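Local coordinates for protein DNA-3-methyladenine glycosidase II, putative (Deinococcus radiodurans, PDB 2YG9) that belongs to the HhH-GPD (helix-hairpin-helix) superfamily of base excision DNA repair proteins and has a fold of helices and loops without strands, at residues E142-E147 with L167-V172; A159-L164 with S175-L180; Q182-L187 with R209-N214. One frame throughout, in Å; residues are numbered along the deposited sequence.

Contact 1: residues E142-E147 with L167-V172; sequences ELVIAE and LARPDV
Val144 meets the loop of residues 167-172 with both of its methyl groups, one on each of two quite different neighbours. CG2 approaches the guanidinium of Arg169 at a slant, 3.9 Å from NH2, while CG1 faces the branched end of Leu167, 4.4 Å from CD1. A chi1 of 179° turns CG1 toward Leu167 and CG2 toward Arg169, and this lets one short beta-branched residue serve both partners. All three residues are buried, and the contact is small, just 106 Å² over both sides. Its tighter half is the Val144 methyl against Arg169; the leucine half is a looser van der Waals approach. Arginine suits this place because its long chain, bent at chi2 (-136°), carries a charged end back toward the helix, where NH1 pairs with the carboxylate of Asp141 and also binds the carbonyl of Gln139. These bonds fix the group while valine supplies an apolar neighbour. Helix 141-149 is, by sequence and topology, the first helix of the helix-hairpin-helix motif, and helix 156-166 the second; the loop that follows the second helix thus folds back beside the first. Ala168 turns the chain out of helix 156-166 with a positive phi of 52°. The solvent side of helix 141-149 is different in character: Leu143 and Ala146 are exposed and take no part in the contact. Partly exposed Glu142 makes a salt bridge with Arg156.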
ATOM      1  N   GLU A 142     -10.719   4.660  -6.228  1.00 11.68           N
ATOM      2  CA  GLU A 142     -10.324   5.927  -6.850  1.00 12.48           C
ATOM      3  C   GLU A 142     -10.653   7.184  -6.051  1.00 12.05           C
ATOM      4  O   GLU A 142      -9.941   8.191  -6.122  1.00 11.48           O
ATOM      5  CB  GLU A 142     -10.913   5.995  -8.259  1.00 12.81           C
ATOM      6  CG  GLU A 142     -10.148   5.061  -9.228  1.00 14.24           C
ATOM      7  CD  GLU A 142      -8.709   5.499  -9.431  1.00 16.20           C
ATOM      8  OE1 GLU A 142      -8.462   6.678  -9.718  1.00 21.92           O
ATOM      9  OE2 GLU A 142      -7.808   4.659  -9.327  1.00 19.27           O
ATOM     10  N   LEU A 143     -11.755   7.132  -5.321  1.00 12.11           N
ATOM     11  CA  LEU A 143     -12.141   8.247  -4.464  1.00 12.22           C
ATOM     12  C   LEU A 143     -11.212   8.353  -3.245  1.00 11.62           C
ATOM     13  O   LEU A 143     -10.841   9.457  -2.849  1.00 12.42           O
ATOM     14  CB  LEU A 143     -13.587   8.130  -3.989  1.00 12.55           C
ATOM     15  CG  LEU A 143     -14.755   8.171  -4.993  1.00 14.94           C
ATOM     16  CD1 LEU A 143     -16.070   8.247  -4.214  1.00 17.10           C
ATOM     17  CD2 LEU A 143     -14.737   9.314  -6.050  1.00 18.55           C
ATOM     18  N   VAL A 144     -10.849   7.210  -2.644  1.00 10.59           N
ATOM     19  CA  VAL A 144      -9.843   7.201  -1.571  1.00 10.06           C
ATOM     20  C   VAL A 144      -8.500   7.732  -2.100  1.00  9.10           C
ATOM     21  O   VAL A 144      -7.848   8.589  -1.495  1.00  9.35           O
ATOM     22  CB  VAL A 144      -9.695   5.796  -0.946  1.00 10.29           C
ATOM     23  CG1 VAL A 144      -8.600   5.769   0.196  1.00  8.68           C
ATOM     24  CG2 VAL A 144     -11.081   5.292  -0.440  1.00  9.42           C
ATOM     25  N   ILE A 145      -8.097   7.214  -3.246  1.00  8.53           N
ATOM     26  CA  ILE A 145      -6.865   7.642  -3.904  1.00  7.93           C
ATOM     27  C   ILE A 145      -6.842   9.146  -4.099  1.00  7.50           C
ATOM     28  O   ILE A 145      -5.883   9.804  -3.685  1.00  9.07           O
ATOM     29  CB  ILE A 145      -6.581   6.860  -5.228  1.00  8.39           C
ATOM     30  CG1 ILE A 145      -6.268   5.392  -4.872  1.00  7.65           C
ATOM     31  CG2 ILE A 145      -5.383   7.520  -5.993  1.00  6.71           C
ATOM     32  CD1 ILE A 145      -6.381   4.369  -6.035  1.00  6.85           C
ATOM     33  N   ALA A 146      -7.884   9.702  -4.695  1.00  7.10           N
ATOM     34  CA  ALA A 146      -7.891  11.114  -5.041  1.00  7.60           C
ATOM     35  C   ALA A 146      -7.746  11.979  -3.780  1.00  8.17           C
ATOM     36  O   ALA A 146      -7.041  12.994  -3.792  1.00  9.20           O
ATOM     37  CB  ALA A 146      -9.177  11.474  -5.794  1.00  4.65           C
ATOM     38  N   GLU A 147      -8.392  11.581  -2.684  1.00  9.13           N
ATOM     39  CA  GLU A 147      -8.286  12.376  -1.465  1.00  9.33           C
ATOM     40  C   GLU A 147      -6.918  12.291  -0.817  1.00  9.27           C
ATOM     41  O   GLU A 147      -6.432  13.278  -0.259  1.00  9.21           O
ATOM     42  CB  GLU A 147      -9.372  11.993  -0.453  1.00 10.99           C
ATOM     43  CG  GLU A 147     -10.776  12.395  -0.866  1.00 15.13           C
ATOM     44  CD  GLU A 147     -10.902  13.840  -1.366  1.00 21.19           C
ATOM     45  OE1 GLU A 147     -10.606  14.803  -0.586  1.00 22.72           O
ATOM     46  OE2 GLU A 147     -11.305  14.000  -2.557  1.00 25.53           O
ATOM     47  N   LEU A 167      -5.404  -1.230   3.819  1.00  9.52           N
ATOM     48  CA  LEU A 167      -6.827  -1.456   3.722  1.00  9.45           C
ATOM     49  C   LEU A 167      -7.119  -2.855   3.164  1.00  9.37           C
ATOM     50  O   LEU A 167      -8.270  -3.274   3.184  1.00  8.37           O
ATOM     51  CB  LEU A 167      -7.493  -0.369   2.868  1.00  9.90           C
ATOM     52  CG  LEU A 167      -7.240   1.085   3.302  1.00  9.59           C
ATOM     53  CD1 LEU A 167      -8.118   2.071   2.561  1.00  4.38           C
ATOM     54  CD2 LEU A 167      -7.332   1.240   4.833  1.00  6.14           C
ATOM     55  N   ALA A 168      -6.077  -3.570   2.715  1.00  8.71           N
ATOM     56  CA  ALA A 168      -6.232  -4.926   2.099  1.00  8.91           C
ATOM     57  C   ALA A 168      -7.253  -5.001   0.964  1.00  8.82           C
ATOM     58  O   ALA A 168      -7.942  -6.015   0.747  1.00  8.54           O
ATOM     59  CB  ALA A 168      -6.526  -5.977   3.180  1.00  8.31           C
ATOM     60  N   ARG A 169      -7.314  -3.945   0.171  1.00  8.76           N
ATOM     61  CA  ARG A 169      -8.158  -3.988  -0.997  1.00  7.94           C
ATOM     62  C   ARG A 169      -7.588  -4.945  -2.028  1.00  7.48           C
ATOM     63  O   ARG A 169      -6.378  -4.984  -2.206  1.00  6.50           O
ATOM     64  CB  ARG A 169      -8.328  -2.622  -1.562  1.00  8.33           C
ATOM     65  CG  ARG A 169      -8.883  -1.696  -0.555  1.00  9.59           C
ATOM     66  CD  ARG A 169      -9.902  -0.884  -1.120  1.00 12.45           C
ATOM     67  NE  ARG A 169     -10.601  -0.063  -0.113  1.00 14.16           N
ATOM     68  CZ  ARG A 169     -11.425   0.935  -0.440  1.00 14.07           C
ATOM     69  NH1 ARG A 169     -11.577   1.271  -1.717  1.00 11.30           N
ATOM     70  NH2 ARG A 169     -12.044   1.631   0.502  1.00 13.27           N
ATOM     71  N   PRO A 170      -8.456  -5.761  -2.660  1.00  7.12           N
ATOM     72  CA  PRO A 170      -8.009  -6.870  -3.520  1.00  7.09           C
ATOM     73  C   PRO A 170      -7.665  -6.587  -4.988  1.00  6.95           C
ATOM     74  O   PRO A 170      -7.138  -7.482  -5.675  1.00  8.18           O
ATOM     75  CB  PRO A 170      -9.205  -7.793  -3.480  1.00  6.53           C
ATOM     76  CG  PRO A 170     -10.353  -6.845  -3.504  1.00  7.65           C
ATOM     77  CD  PRO A 170      -9.934  -5.742  -2.563  1.00  7.25           C
ATOM     78  N   ASP A 171      -7.928  -5.394  -5.506  1.00  7.26           N
ATOM     79  CA  ASP A 171      -7.878  -5.215  -6.926  1.00  7.39           C
ATOM     80  C   ASP A 171      -7.065  -3.980  -7.361  1.00  7.77           C
ATOM     81  O   ASP A 171      -7.516  -3.155  -8.173  1.00  7.32           O
ATOM     82  CB  ASP A 171      -9.301  -5.189  -7.512  1.00  8.17           C
ATOM     83  CG  ASP A 171      -9.293  -5.381  -8.998  1.00  9.00           C
ATOM     84  OD1 ASP A 171      -8.356  -6.029  -9.529  1.00  6.96           O
ATOM     85  OD2 ASP A 171     -10.195  -4.868  -9.661  1.00 11.45           O
ATOM     86  N   VAL A 172      -5.855  -3.884  -6.817  1.00  7.17           N
ATOM     87  CA  VAL A 172      -4.990  -2.738  -7.029  1.00  6.64           C
ATOM     88  C   VAL A 172      -3.717  -3.123  -7.784  1.00  7.18           C
ATOM     89  O   VAL A 172      -2.909  -3.877  -7.265  1.00  8.21           O
ATOM     90  CB  VAL A 172      -4.537  -2.119  -5.701  1.00  5.98           C
ATOM     91  CG1 VAL A 172      -3.640  -0.843  -5.990  1.00  3.60           C
ATOM     92  CG2 VAL A 172      -5.758  -1.757  -4.772  1.00  3.92           C
TER

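Contact 2: residues A159-L164 with S175-L180; sequences AEMFLL and SGDLAL
Glu160 joins Ser175 and Gly176 through two waters, so this is chiefly a solvent-mediated polar contact, partly buried near the middle of the chain. It links the second helix of the helix-hairpin-helix motif, 156-166, to the turn that starts helix 178-187, where Asp177 is probably the aspartate for which the HhH-GPD family is named. Each carboxylate oxygen of Glu160 has its own water: water 1 donates to OE1 (2.7 Å) and accepts from Gly176 N (3.0 Å), whereas water 2 donates to OE2 (2.6 Å) and accepts from Ser175 N. A forked carboxylate suits two successive backbone N-H groups. Its extended chi2 (178°) carries it toward the two waters, and it is anchored further by Arg156 at OE2 and Ser174 at OE1. Met161 adds a looser, direct approach, its SD lying 4.4 Å from Asp177 OD2; the flexible thioether can bend toward the turn from a helix position that does not itself face it. Asp177 is buried and held by two indole N-H groups, Trp157 at OD2 and Trp212 at OD1. As N-cap of helix 178-187 it also accepts from Leu180 N through the anti lone pair of OD1, at 2.9 Å with an N-H...O angle of 155°.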
ATOM      1  N   ALA A 159      -0.689   6.223  -2.123  1.00  6.81           N
ATOM      2  CA  ALA A 159      -2.135   5.991  -1.925  1.00  6.30           C
ATOM      3  C   ALA A 159      -2.524   4.563  -2.272  1.00  6.17           C
ATOM      4  O   ALA A 159      -3.218   3.891  -1.513  1.00  7.61           O
ATOM      5  CB  ALA A 159      -2.957   7.013  -2.746  1.00  6.30           C
ATOM      6  N   GLU A 160      -1.991   4.068  -3.384  1.00  6.38           N
ATOM      7  CA  GLU A 160      -2.262   2.715  -3.882  1.00  6.58           C
ATOM      8  C   GLU A 160      -1.644   1.627  -3.027  1.00  6.02           C
ATOM      9  O   GLU A 160      -2.251   0.587  -2.813  1.00  6.11           O
ATOM     10  CB  GLU A 160      -1.736   2.595  -5.314  1.00  6.17           C
ATOM     11  CG  GLU A 160      -2.552   3.365  -6.319  1.00  7.44           C
ATOM     12  CD  GLU A 160      -2.018   3.296  -7.766  1.00  7.94           C
ATOM     13  OE1 GLU A 160      -0.775   3.234  -7.959  1.00 12.45           O
ATOM     14  OE2 GLU A 160      -2.854   3.329  -8.720  1.00 14.86           O
ATOM     15  N   MET A 161      -0.438   1.872  -2.524  1.00  7.36           N
ATOM     16  CA  MET A 161       0.208   0.953  -1.609  1.00  6.97           C
ATOM     17  C   MET A 161      -0.599   0.872  -0.298  1.00  6.98           C
ATOM     18  O   MET A 161      -0.672  -0.167   0.358  1.00  7.62           O
ATOM     19  CB  MET A 161       1.629   1.440  -1.301  1.00  6.81           C
ATOM     20  CG  MET A 161       2.675   1.262  -2.407  1.00  8.84           C
ATOM     21  SD  MET A 161       2.698  -0.378  -3.128  1.00  8.59           S
ATOM     22  CE  MET A 161       1.691  -0.177  -4.568  1.00  8.78           C
ATOM     23  N   PHE A 162      -1.132   2.006   0.110  1.00  7.00           N
ATOM     24  CA  PHE A 162      -1.977   2.092   1.313  1.00  7.10           C
ATOM     25  C   PHE A 162      -3.294   1.279   1.184  1.00  5.76           C
ATOM     26  O   PHE A 162      -3.702   0.513   2.071  1.00  4.71           O
ATOM     27  CB  PHE A 162      -2.232   3.573   1.631  1.00  7.45           C
ATOM     28  CG  PHE A 162      -3.144   3.810   2.813  1.00  7.42           C
ATOM     29  CD1 PHE A 162      -2.692   3.616   4.101  1.00 10.56           C
ATOM     30  CD2 PHE A 162      -4.450   4.184   2.620  1.00  8.28           C
ATOM     31  CE1 PHE A 162      -3.557   3.808   5.195  1.00 10.15           C
ATOM     32  CE2 PHE A 162      -5.300   4.402   3.697  1.00  9.00           C
ATOM     33  CZ  PHE A 162      -4.847   4.245   4.968  1.00  8.73           C
ATOM     34  N   LEU A 163      -3.954   1.440   0.064  1.00  6.38           N
ATOM     35  CA  LEU A 163      -5.109   0.610  -0.256  1.00  6.82           C
ATOM     36  C   LEU A 163      -4.776  -0.873  -0.230  1.00  7.21           C
ATOM     37  O   LEU A 163      -5.519  -1.671   0.389  1.00  8.27           O
ATOM     38  CB  LEU A 163      -5.658   0.980  -1.652  1.00  6.76           C
ATOM     39  CG  LEU A 163      -6.766   2.029  -1.747  1.00  5.78           C
ATOM     40  CD1 LEU A 163      -6.380   3.312  -1.086  1.00 13.17           C
ATOM     41  CD2 LEU A 163      -7.078   2.246  -3.225  1.00  7.65           C
ATOM     42  N   LEU A 164      -3.663  -1.249  -0.876  1.00  5.98           N
ATOM     43  CA  LEU A 164      -3.301  -2.650  -1.003  1.00  6.20           C
ATOM     44  C   LEU A 164      -2.860  -3.251   0.329  1.00  6.30           C
ATOM     45  O   LEU A 164      -3.401  -4.278   0.770  1.00  5.37           O
ATOM     46  CB  LEU A 164      -2.250  -2.838  -2.093  1.00  5.55           C
ATOM     47  CG  LEU A 164      -1.905  -4.237  -2.639  1.00  5.42           C
ATOM     48  CD1 LEU A 164      -1.149  -4.002  -3.970  1.00  4.94           C
ATOM     49  CD2 LEU A 164      -1.054  -5.108  -1.671  1.00  4.72           C
ATOM     50  N   SER A 175       0.488   1.123 -11.456  1.00  7.18           N
ATOM     51  CA  SER A 175       1.179   1.247 -12.720  1.00  7.56           C
ATOM     52  C   SER A 175       2.412   2.148 -12.603  1.00  7.83           C
ATOM     53  O   SER A 175       3.258   2.128 -13.479  1.00  8.72           O
ATOM     54  CB  SER A 175       0.247   1.803 -13.746  1.00  7.61           C
ATOM     55  OG  SER A 175       0.023   3.178 -13.423  1.00  9.65           O
ATOM     56  N   GLY A 176       2.517   2.886 -11.507  1.00  8.10           N
ATOM     57  CA  GLY A 176       3.729   3.643 -11.153  1.00  8.90           C
ATOM     58  C   GLY A 176       4.744   2.951 -10.259  1.00  9.14           C
ATOM     59  O   GLY A 176       5.726   3.547  -9.889  1.00 10.60           O
ATOM     60  N   ASP A 177       4.522   1.691  -9.914  1.00  8.75           N
ATOM     61  CA  ASP A 177       5.494   0.924  -9.153  1.00  9.16           C
ATOM     62  C   ASP A 177       6.470   0.365 -10.172  1.00  9.56           C
ATOM     63  O   ASP A 177       6.086  -0.386 -11.069  1.00  7.80           O
ATOM     64  CB  ASP A 177       4.841  -0.219  -8.380  1.00  8.45           C
ATOM     65  CG  ASP A 177       5.800  -0.918  -7.450  1.00  9.00           C
ATOM     66  OD1 ASP A 177       6.536  -1.824  -7.901  1.00  9.46           O
ATOM     67  OD2 ASP A 177       5.812  -0.583  -6.243  1.00  9.00           O
ATOM     68  N   LEU A 178       7.732   0.776 -10.048  1.00 10.99           N
ATOM     69  CA  LEU A 178       8.771   0.376 -10.992  1.00 11.10           C
ATOM     70  C   LEU A 178       8.975  -1.114 -10.998  1.00 10.12           C
ATOM     71  O   LEU A 178       9.148  -1.674 -12.038  1.00 10.61           O
ATOM     72  CB  LEU A 178      10.104   1.102 -10.679  1.00 11.61           C
ATOM     73  CG  LEU A 178      11.329   0.858 -11.587  1.00 14.07           C
ATOM     74  CD1 LEU A 178      11.159   1.308 -13.027  1.00 16.14           C
ATOM     75  CD2 LEU A 178      12.569   1.539 -10.972  1.00 14.67           C
ATOM     76  N   ALA A 179       8.931  -1.773  -9.840  1.00  9.86           N
ATOM     77  CA  ALA A 179       9.178  -3.187  -9.796  1.00  8.96           C
ATOM     78  C   ALA A 179       8.040  -3.985 -10.442  1.00  8.53           C
ATOM     79  O   ALA A 179       8.282  -4.944 -11.137  1.00  7.85           O
ATOM     80  CB  ALA A 179       9.453  -3.651  -8.347  1.00  8.79           C
ATOM     81  N   LEU A 180       6.802  -3.552 -10.264  1.00  8.26           N
ATOM     82  CA  LEU A 180       5.683  -4.203 -10.930  1.00  8.04           C
ATOM     83  C   LEU A 180       5.826  -4.039 -12.463  1.00  7.49           C
ATOM     84  O   LEU A 180       5.715  -5.002 -13.226  1.00  5.59           O
ATOM     85  CB  LEU A 180       4.364  -3.617 -10.460  1.00  7.26           C
ATOM     86  CG  LEU A 180       3.960  -3.877  -9.014  1.00  7.38           C
ATOM     87  CD1 LEU A 180       2.622  -3.210  -8.777  1.00  6.88           C
ATOM     88  CD2 LEU A 180       3.929  -5.425  -8.642  1.00  3.01           C
TER
HETATM   89  O   HOH W   1       0.420   4.439 -10.035  1.00  8.89           O
HETATM   90  O   HOH W   2      -2.227   2.773 -11.149  1.00 10.83           O

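Contact 3: residues Q182-L187 with R209-N214; sequences QGVERL and RYLWAN
Leu211 carries most of the apolar packing between helices 182-187 and 209-214, its two methyls divided between Val184 and Leu187. CD1 of Leu211 lies 3.8 Å from Val184 CG2, and CD2 lies 4.0 Å from Leu187 CD1. Leucine forks at CG; a chi1 of -71°, with CG beside the backbone N and anti to the carbonyl carbon, aims the fork at the facing helix. The residue type fits well here, since a single forked side chain can touch residues three apart on the neighbouring helix. The Leu187 and Leu211 side chains run past each other in opposite senses, so they overlap along their sides; Val184, shorter and beta-branched, meets the other methyl.

A mixed contact completes the interface: the amide end of Asn214, one turn beyond Leu211, comes up to the Leu187 methyl CD1. This is a loose van der Waals approach near the end of helix 178-187. Nearby, Leu187 also touches Val41 of helix 40-49, and Leu211 touches Leu180 of helix 178-187.

The short helical segments approach to 10.3 Å between axes, a normal helix-packing distance, and cross at 77°. Helices 178-187 and 204-219 thus pack steeply against each other within the strand-free, helical HhH-GPD fold.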
ATOM      1  N   GLN A 182       8.508  -3.422 -14.260  1.00  9.02           N
ATOM      2  CA  GLN A 182       9.710  -4.171 -14.735  1.00 10.14           C
ATOM      3  C   GLN A 182       9.429  -5.653 -14.855  1.00  9.83           C
ATOM      4  O   GLN A 182       9.867  -6.277 -15.829  1.00  8.79           O
ATOM      5  CB  GLN A 182      10.911  -3.950 -13.815  1.00 10.72           C
ATOM      6  CG  GLN A 182      11.561  -2.555 -14.021  1.00 12.26           C
ATOM      7  CD  GLN A 182      12.682  -2.290 -13.012  1.00 12.54           C
ATOM      8  OE1 GLN A 182      12.737  -2.885 -11.911  1.00 13.57           O
ATOM      9  NE2 GLN A 182      13.573  -1.383 -13.378  1.00 16.91           N
ATOM     10  N   GLY A 183       8.623  -6.159 -13.901  1.00  9.86           N
ATOM     11  CA  GLY A 183       8.125  -7.519 -13.898  1.00  9.64           C
ATOM     12  C   GLY A 183       7.193  -7.841 -15.056  1.00  9.63           C
ATOM     13  O   GLY A 183       7.297  -8.917 -15.649  1.00  8.79           O
ATOM     14  N   VAL A 184       6.266  -6.929 -15.365  1.00  9.37           N
ATOM     15  CA  VAL A 184       5.361  -7.155 -16.489  1.00  9.80           C
ATOM     16  C   VAL A 184       6.126  -7.071 -17.805  1.00 10.10           C
ATOM     17  O   VAL A 184       5.874  -7.850 -18.714  1.00 10.59           O
ATOM     18  CB  VAL A 184       4.139  -6.216 -16.452  1.00  9.60           C
ATOM     19  CG1 VAL A 184       3.346  -6.338 -17.754  1.00  9.43           C
ATOM     20  CG2 VAL A 184       3.287  -6.481 -15.168  1.00  7.66           C
ATOM     21  N   GLU A 185       7.060  -6.126 -17.908  1.00 10.64           N
ATOM     22  CA  GLU A 185       7.921  -5.996 -19.075  0.50 11.39           C
ATOM     23  C   GLU A 185       8.739  -7.277 -19.323  1.00 11.58           C
ATOM     24  O   GLU A 185       8.854  -7.726 -20.440  1.00 12.24           O
ATOM     25  CB  GLU A 185       8.817  -4.747 -18.925  0.50 11.35           C
ATOM     26  CG  GLU A 185      10.228  -4.822 -19.496  0.50 12.05           C
ATOM     27  CD  GLU A 185      11.007  -3.495 -19.351  0.50 13.10           C
ATOM     28  OE1 GLU A 185      11.586  -3.175 -18.245  0.50 11.21           O
ATOM     29  OE2 GLU A 185      11.034  -2.776 -20.379  0.50 15.91           O
ATOM     30  N   ARG A 186       9.301  -7.841 -18.262  1.00 12.01           N
ATOM     31  CA  ARG A 186      10.145  -9.023 -18.333  1.00 12.60           C
ATOM     32  C   ARG A 186       9.355 -10.303 -18.693  1.00 13.21           C
ATOM     33  O   ARG A 186       9.757 -11.128 -19.551  1.00 12.54           O
ATOM     34  CB  ARG A 186      10.816  -9.187 -16.964  1.00 13.50           C
ATOM     35  CG  ARG A 186      11.820 -10.322 -16.817  1.00 14.54           C
ATOM     36  CD  ARG A 186      13.108  -9.990 -17.501  1.00 18.42           C
ATOM     37  NE  ARG A 186      13.847  -8.923 -16.820  1.00 19.26           N
ATOM     38  CZ  ARG A 186      15.055  -8.493 -17.198  1.00 20.14           C
ATOM     39  NH1 ARG A 186      15.643  -9.056 -18.237  1.00 19.69           N
ATOM     40  NH2 ARG A 186      15.678  -7.522 -16.532  1.00 19.38           N
ATOM     41  N   LEU A 187       8.213 -10.451 -18.043  1.00 12.65           N
ATOM     42  CA  LEU A 187       7.424 -11.660 -18.151  1.00 12.24           C
ATOM     43  C   LEU A 187       6.471 -11.593 -19.344  1.00 11.88           C
ATOM     44  O   LEU A 187       6.132 -12.611 -19.916  1.00 12.63           O
ATOM     45  CB  LEU A 187       6.709 -11.921 -16.796  1.00 11.64           C
ATOM     46  CG  LEU A 187       7.587 -12.236 -15.583  1.00 12.21           C
ATOM     47  CD1 LEU A 187       6.760 -12.545 -14.306  1.00 12.23           C
ATOM     48  CD2 LEU A 187       8.522 -13.411 -15.892  1.00 12.75           C
ATOM     49  N   ARG A 209       1.380  -8.660  -5.506  1.00  5.48           N
ATOM     50  CA  ARG A 209       2.192  -9.263  -4.457  1.00  6.14           C
ATOM     51  C   ARG A 209       3.026 -10.452  -4.962  1.00  6.79           C
ATOM     52  O   ARG A 209       4.194 -10.633  -4.541  1.00  7.09           O
ATOM     53  CB  ARG A 209       1.308  -9.654  -3.271  1.00  6.02           C
ATOM     54  CG  ARG A 209       0.736  -8.431  -2.538  1.00  6.13           C
ATOM     55  CD  ARG A 209      -0.195  -8.867  -1.407  1.00  5.40           C
ATOM     56  NE  ARG A 209       0.537  -9.643  -0.393  1.00  8.15           N
ATOM     57  CZ  ARG A 209       0.001 -10.532   0.455  1.00  6.11           C
ATOM     58  NH1 ARG A 209      -1.280 -10.855   0.404  1.00  6.23           N
ATOM     59  NH2 ARG A 209       0.784 -11.152   1.319  1.00  6.46           N
ATOM     60  N   TYR A 210       2.464 -11.226  -5.883  1.00  6.67           N
ATOM     61  CA  TYR A 210       3.234 -12.303  -6.518  1.00  5.98           C
ATOM     62  C   TYR A 210       4.324 -11.793  -7.440  1.00  5.13           C
ATOM     63  O   TYR A 210       5.385 -12.390  -7.511  1.00  4.08           O
ATOM     64  CB  TYR A 210       2.314 -13.326  -7.228  1.00  6.42           C
ATOM     65  CG  TYR A 210       1.815 -14.419  -6.304  1.00  5.93           C
ATOM     66  CD1 TYR A 210       2.698 -15.379  -5.778  1.00  5.30           C
ATOM     67  CD2 TYR A 210       0.500 -14.463  -5.907  1.00  6.83           C
ATOM     68  CE1 TYR A 210       2.249 -16.372  -4.891  1.00  5.43           C
ATOM     69  CE2 TYR A 210       0.047 -15.448  -5.021  1.00  8.03           C
ATOM     70  CZ  TYR A 210       0.926 -16.402  -4.520  1.00  5.07           C
ATOM     71  OH  TYR A 210       0.421 -17.362  -3.646  1.00  8.76           O
ATOM     72  N   LEU A 211       4.092 -10.697  -8.167  1.00  6.34           N
ATOM     73  CA  LEU A 211       5.195 -10.078  -8.914  1.00  6.01           C
ATOM     74  C   LEU A 211       6.362  -9.625  -8.019  1.00  7.08           C
ATOM     75  O   LEU A 211       7.560  -9.833  -8.351  1.00  6.07           O
ATOM     76  CB  LEU A 211       4.695  -8.916  -9.780  1.00  8.07           C
ATOM     77  CG  LEU A 211       3.851  -9.253 -11.024  1.00  6.71           C
ATOM     78  CD1 LEU A 211       3.461  -7.959 -11.715  1.00  6.73           C
ATOM     79  CD2 LEU A 211       4.601 -10.205 -11.959  1.00 10.10           C
ATOM     80  N   TRP A 212       6.045  -8.998  -6.889  1.00  7.04           N
ATOM     81  CA  TRP A 212       7.097  -8.586  -5.962  1.00  6.83           C
ATOM     82  C   TRP A 212       7.770  -9.830  -5.360  1.00  7.01           C
ATOM     83  O   TRP A 212       9.000  -9.854  -5.121  1.00  5.32           O
ATOM     84  CB  TRP A 212       6.536  -7.701  -4.834  1.00  6.87           C
ATOM     85  CG  TRP A 212       6.148  -6.293  -5.256  1.00  7.79           C
ATOM     86  CD1 TRP A 212       6.885  -5.437  -6.002  1.00  5.94           C
ATOM     87  CD2 TRP A 212       4.930  -5.599  -4.935  1.00  7.50           C
ATOM     88  NE1 TRP A 212       6.222  -4.240  -6.153  1.00  7.62           N
ATOM     89  CE2 TRP A 212       5.017  -4.315  -5.511  1.00  9.55           C
ATOM     90  CE3 TRP A 212       3.797  -5.923  -4.179  1.00  8.26           C
ATOM     91  CZ2 TRP A 212       3.995  -3.359  -5.385  1.00  7.72           C
ATOM     92  CZ3 TRP A 212       2.775  -4.967  -4.065  1.00  7.72           C
ATOM     93  CH2 TRP A 212       2.888  -3.717  -4.675  1.00  7.26           C
ATOM     94  N   ALA A 213       6.977 -10.868  -5.103  1.00  6.48           N
ATOM     95  CA  ALA A 213       7.533 -12.088  -4.513  1.00  7.14           C
ATOM     96  C   ALA A 213       8.490 -12.755  -5.517  1.00  6.68           C
ATOM     97  O   ALA A 213       9.532 -13.267  -5.152  1.00  4.51           O
ATOM     98  CB  ALA A 213       6.424 -13.068  -4.075  1.00  6.77           C
ATOM     99  N   ASN A 214       8.138 -12.711  -6.795  1.00  8.01           N
ATOM    100  CA  ASN A 214       8.951 -13.334  -7.820  1.00  7.62           C
ATOM    101  C   ASN A 214      10.254 -12.572  -7.979  1.00  8.20           C
ATOM    102  O   ASN A 214      11.309 -13.159  -8.280  1.00  8.00           O
ATOM    103  CB  ASN A 214       8.164 -13.433  -9.129  1.00  7.53           C
ATOM    104  CG  ASN A 214       8.857 -14.274 -10.163  1.00  8.31           C
ATOM    105  OD1 ASN A 214       9.290 -13.792 -11.232  1.00  9.85           O
ATOM    106  ND2 ASN A 214       9.002 -15.526  -9.849  1.00  3.85           N
TER

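Contacts 1 and 2 alternate in sequence, and contact 3 follows; the centres of contacts 1 and 2 lie 10 Å apart, those of 2 and 3 13 Å, and those of 1 and 3 21 Å. Helix 156-166 joins the first two. Leu163 packs on Val144, its CD1 3.6 Å from Val144 CG1, and its O probably accepts from Arg169 N at 2.9 Å. Helix 178-187 serves both later contacts, with the Trp212 ring at their junction, against Leu180 and Met161 (Met161 SD to Trp212 CH2, 3.7 Å). Contacts 1 and 3 do not touch, their nearest atoms being about 6 Å apart; contact 2 lies between them and holds Asp177, probably the aspartate of the HhH-GPD motif.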